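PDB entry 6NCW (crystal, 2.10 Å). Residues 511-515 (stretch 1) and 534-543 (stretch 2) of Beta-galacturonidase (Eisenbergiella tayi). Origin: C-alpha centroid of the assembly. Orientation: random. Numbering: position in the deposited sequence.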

# COMPACT_ATOMS: atom_id res chain seq x y z
N GLN A 511 -10.35 -11.29 14.99
CA GLN A 511 -10.15 -12.68 14.66
C GLN A 511 -8.69 -12.83 14.24
O GLN A 511 -7.95 -11.87 14.25
N PHE A 512 -8.28 -14.04 13.86
CA PHE A 512 -6.87 -14.26 13.53
C PHE A 512 -6.45 -13.46 12.29
O PHE A 512 -5.48 -12.70 12.33
N CYS A 513 -7.13 -13.67 11.16
CA CYS A 513 -6.69 -13.07 9.91
C CYS A 513 -7.88 -12.41 9.22
O CYS A 513 -9.03 -12.69 9.54
N ASP A 514 -7.59 -11.50 8.30
CA ASP A 514 -8.67 -10.92 7.50
C ASP A 514 -9.25 -11.99 6.59
O ASP A 514 -8.53 -12.89 6.15
N VAL A 515 -10.55 -11.90 6.32
CA VAL A 515 -11.31 -12.97 5.65
C VAL A 515 -12.19 -12.37 4.56
O VAL A 515 -12.87 -11.36 4.81
N ILE A 534 -5.83 -9.86 13.32
CA ILE A 534 -4.57 -9.39 13.89
C ILE A 534 -3.43 -9.55 12.88
O ILE A 534 -2.41 -8.86 12.99
N VAL A 535 -3.57 -10.44 11.90
CA VAL A 535 -2.72 -10.46 10.71
C VAL A 535 -3.65 -10.21 9.53
O VAL A 535 -4.85 -10.46 9.63
N ASP A 536 -3.12 -9.68 8.42
CA ASP A 536 -4.00 -9.48 7.26
C ASP A 536 -4.18 -10.80 6.50
O ASP A 536 -3.71 -11.87 6.92
N GLU A 537 -4.90 -10.75 5.37
CA GLU A 537 -5.19 -12.00 4.68
C GLU A 537 -3.92 -12.68 4.18
O GLU A 537 -3.91 -13.89 4.03
N TYR A 538 -2.83 -11.92 3.99
CA TYR A 538 -1.57 -12.52 3.61
C TYR A 538 -0.69 -12.84 4.80
O TYR A 538 0.50 -13.07 4.63
N ARG A 539 -1.28 -12.88 6.01
CA ARG A 539 -0.63 -13.28 7.25
C ARG A 539 0.46 -12.30 7.69
O ARG A 539 1.39 -12.67 8.43
N ARG A 540 0.37 -11.05 7.23
CA ARG A 540 1.31 -10.00 7.62
C ARG A 540 0.85 -9.38 8.94
O ARG A 540 -0.32 -9.01 9.07
N PRO A 541 1.72 -9.28 9.94
CA PRO A 541 1.27 -8.80 11.26
C PRO A 541 0.94 -7.31 11.23
O PRO A 541 1.74 -6.49 10.77
N LYS A 542 -0.26 -6.96 11.69
CA LYS A 542 -0.64 -5.57 11.89
C LYS A 542 0.02 -5.05 13.16
O LYS A 542 0.64 -5.82 13.91
N LEU A 543 -0.08 -3.74 13.41
CA LEU A 543 0.57 -3.19 14.61
C LEU A 543 0.04 -3.86 15.88
O LEU A 543 0.82 -4.20 16.77

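The two stretches meet along a short run of backbone, and their side chains complete a contact that buries 446 Å² in total. Two backbone amides link the stretches: Ile-534 N donates to Gln-511 O at 3.1 Å, and Val-535 N donates to Phe-512 O at 3.0 Å in a nearly straight bond. Beyond these, Val-535 O receives a weak hydrogen bond from Asp-514 N (3.2 Å) and also lies 3.2 Å from Cys-513 CA, so Val-535 O meets a weak hydrogen bond and a CA-H...O contact.

Around this backbone frame the apolar packing centres on Val-535. Its CA-to-CB bond points sideways, and the m rotamer (chi1 -60°) brings Val-535 CG2 over one face of the Phe-512 ring, 4.0 Å from the ring centroid, in a CH-pi contact. Val-535 CG2 also lies 3.6 Å from Cys-513 CB. Phe-512 itself starts away from the other stretch, but its t rotamer (chi1 169°) returns the ring, with CZ 3.8 Å from Val-535 CG2 and CE1 4.0 Å from Arg-539 NE.

Arg-539 likewise leaves its backbone sideways, and its end comes nearer to the other stretch. Cys-513, in the p rotamer, places SG over one face of the guanidinium, 3.7 Å from Arg-539 NH1. The charged group nevertheless keeps its polar partners: Arg-539 NH1 donates to Glu-537 O at 3.0 Å within its own stretch, and all three guanidinium nitrogens are hydrogen-bonded elsewhere in the structure. Water 1 adds a link across the contact, donating to Asp-514 O at 2.7 Å and accepting a weak bond from Arg-539 NH1 at 3.4 Å.

The salt bridge across the stretches joins two residues whose CA-to-CB bonds both point toward the other stretch. Asp-514, in the m rotamer, receives Lys-542, with Lys-542 NZ 2.7 Å from Asp-514 OD1 and a weak second bond of 3.3 Å from NZ to Asp-514 OD2. Lys-542 reaches this carboxylate by extending its chain beyond an m chi1, with chi2 to chi4 all t. Asp-514 OD2 also lies 3.5 Å from Glu-537 OE1, a close approach of like charges. Both carboxylate oxygens of Glu-537 are hydrogen-bonded elsewhere in the structure.

Asp-536 contributes differently. Asp-536 CB touches Asp-514 OD2 at 3.5 Å, although its CA-to-CB bond points away overall, and its carboxylate serves its own stretch. There Asp-536 OD1 accepts from Arg-540 N at 2.9 Å and, weakly, from Tyr-538 N at 2.9 Å, while Asp-536 OD2 forms a salt bridge with Arg-540, receiving Arg-540 NH2 at 2.9 Å and Arg-540 NE at 3.0 Å. They accompany the type I turn from Asp-536 to Arg-539, in which Arg-539 N donates to Asp-536 O at 2.8 Å. The side chains of Tyr-538 and Arg-540 themselves make no contact with the first stretch.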

# COMPACT_ATOMS: atom_id res chain seq x y z
CB GLN A 511 -11.11 -13.15 13.54
CG GLN A 511 -10.91 -12.45 12.20
CD GLN A 511 -11.73 -13.07 11.06
OE1 GLN A 511 -11.87 -14.31 10.96
NE2 GLN A 511 -12.29 -12.20 10.20
CB PHE A 512 -6.62 -15.76 13.31
CG PHE A 512 -5.29 -16.05 12.70
CD1 PHE A 512 -5.19 -16.67 11.47
CD2 PHE A 512 -4.12 -15.69 13.36
CE1 PHE A 512 -3.94 -16.94 10.91
CE2 PHE A 512 -2.88 -15.93 12.81
CZ PHE A 512 -2.78 -16.57 11.58
CB CYS A 513 -6.05 -14.10 8.97
SG CYS A 513 -7.19 -15.41 8.48
CB ASP A 514 -8.17 -9.75 6.67
CG ASP A 514 -7.66 -8.59 7.52
OD1 ASP A 514 -8.02 -8.46 8.72
OD2 ASP A 514 -6.88 -7.79 6.98
CB VAL A 515 -12.20 -13.75 6.64
CG1 VAL A 515 -13.09 -14.75 5.89
CG2 VAL A 515 -11.35 -14.45 7.75
CB ILE A 534 -4.32 -10.17 15.19
CG1 ILE A 534 -5.48 -9.92 16.21
CG2 ILE A 534 -2.92 -9.86 15.78
CD1 ILE A 534 -5.81 -8.43 16.54
CB VAL A 535 -1.92 -11.77 10.54
CG1 VAL A 535 -1.00 -12.01 11.74
CG2 VAL A 535 -2.84 -13.01 10.29
CB ASP A 536 -3.50 -8.34 6.38
CG ASP A 536 -2.33 -8.70 5.47
OD1 ASP A 536 -1.67 -9.76 5.61
OD2 ASP A 536 -2.06 -7.87 4.56
CB GLU A 537 -6.19 -11.79 3.52
CG GLU A 537 -5.70 -10.90 2.35
CD GLU A 537 -5.95 -9.41 2.60
OE1 GLU A 537 -5.98 -9.01 3.79
OE2 GLU A 537 -6.11 -8.65 1.62
CB TYR A 538 -0.84 -11.62 2.61
CG TYR A 538 -1.63 -11.46 1.33
CD1 TYR A 538 -1.71 -12.50 0.42
CD2 TYR A 538 -2.30 -10.27 1.04
CE1 TYR A 538 -2.44 -12.38 -0.76
CE2 TYR A 538 -3.05 -10.13 -0.14
CZ TYR A 538 -3.10 -11.21 -1.03
OH TYR A 538 -3.83 -11.14 -2.20
CB ARG A 539 -0.06 -14.72 7.16
CG ARG A 539 -1.08 -15.83 7.50
CD ARG A 539 -2.35 -15.77 6.65
NE ARG A 539 -3.25 -16.88 6.95
CZ ARG A 539 -4.49 -17.03 6.45
NH1 ARG A 539 -5.00 -16.16 5.59
NH2 ARG A 539 -5.21 -18.08 6.82
CB ARG A 540 1.40 -8.92 6.55
CG ARG A 540 1.95 -9.44 5.21
CD ARG A 540 2.07 -8.31 4.17
NE ARG A 540 0.77 -7.82 3.70
CZ ARG A 540 0.60 -7.03 2.65
NH1 ARG A 540 1.67 -6.62 1.96
NH2 ARG A 540 -0.62 -6.62 2.31
CB PRO A 541 2.46 -9.11 12.19
CG PRO A 541 3.62 -9.41 11.28
CD PRO A 541 3.07 -9.87 9.96
CB LYS A 542 -2.16 -5.44 11.97
CG LYS A 542 -2.90 -5.84 10.70
CD LYS A 542 -4.40 -5.69 10.86
CE LYS A 542 -5.13 -6.48 9.76
NZ LYS A 542 -6.58 -6.49 9.96
CB LEU A 543 0.39 -1.67 14.69
CG LEU A 543 1.00 -0.78 13.60
CD1 LEU A 543 0.65 0.69 13.84
CD2 LEU A 543 2.52 -0.93 13.58
O HOH W 1 -7.86 -14.76 4.28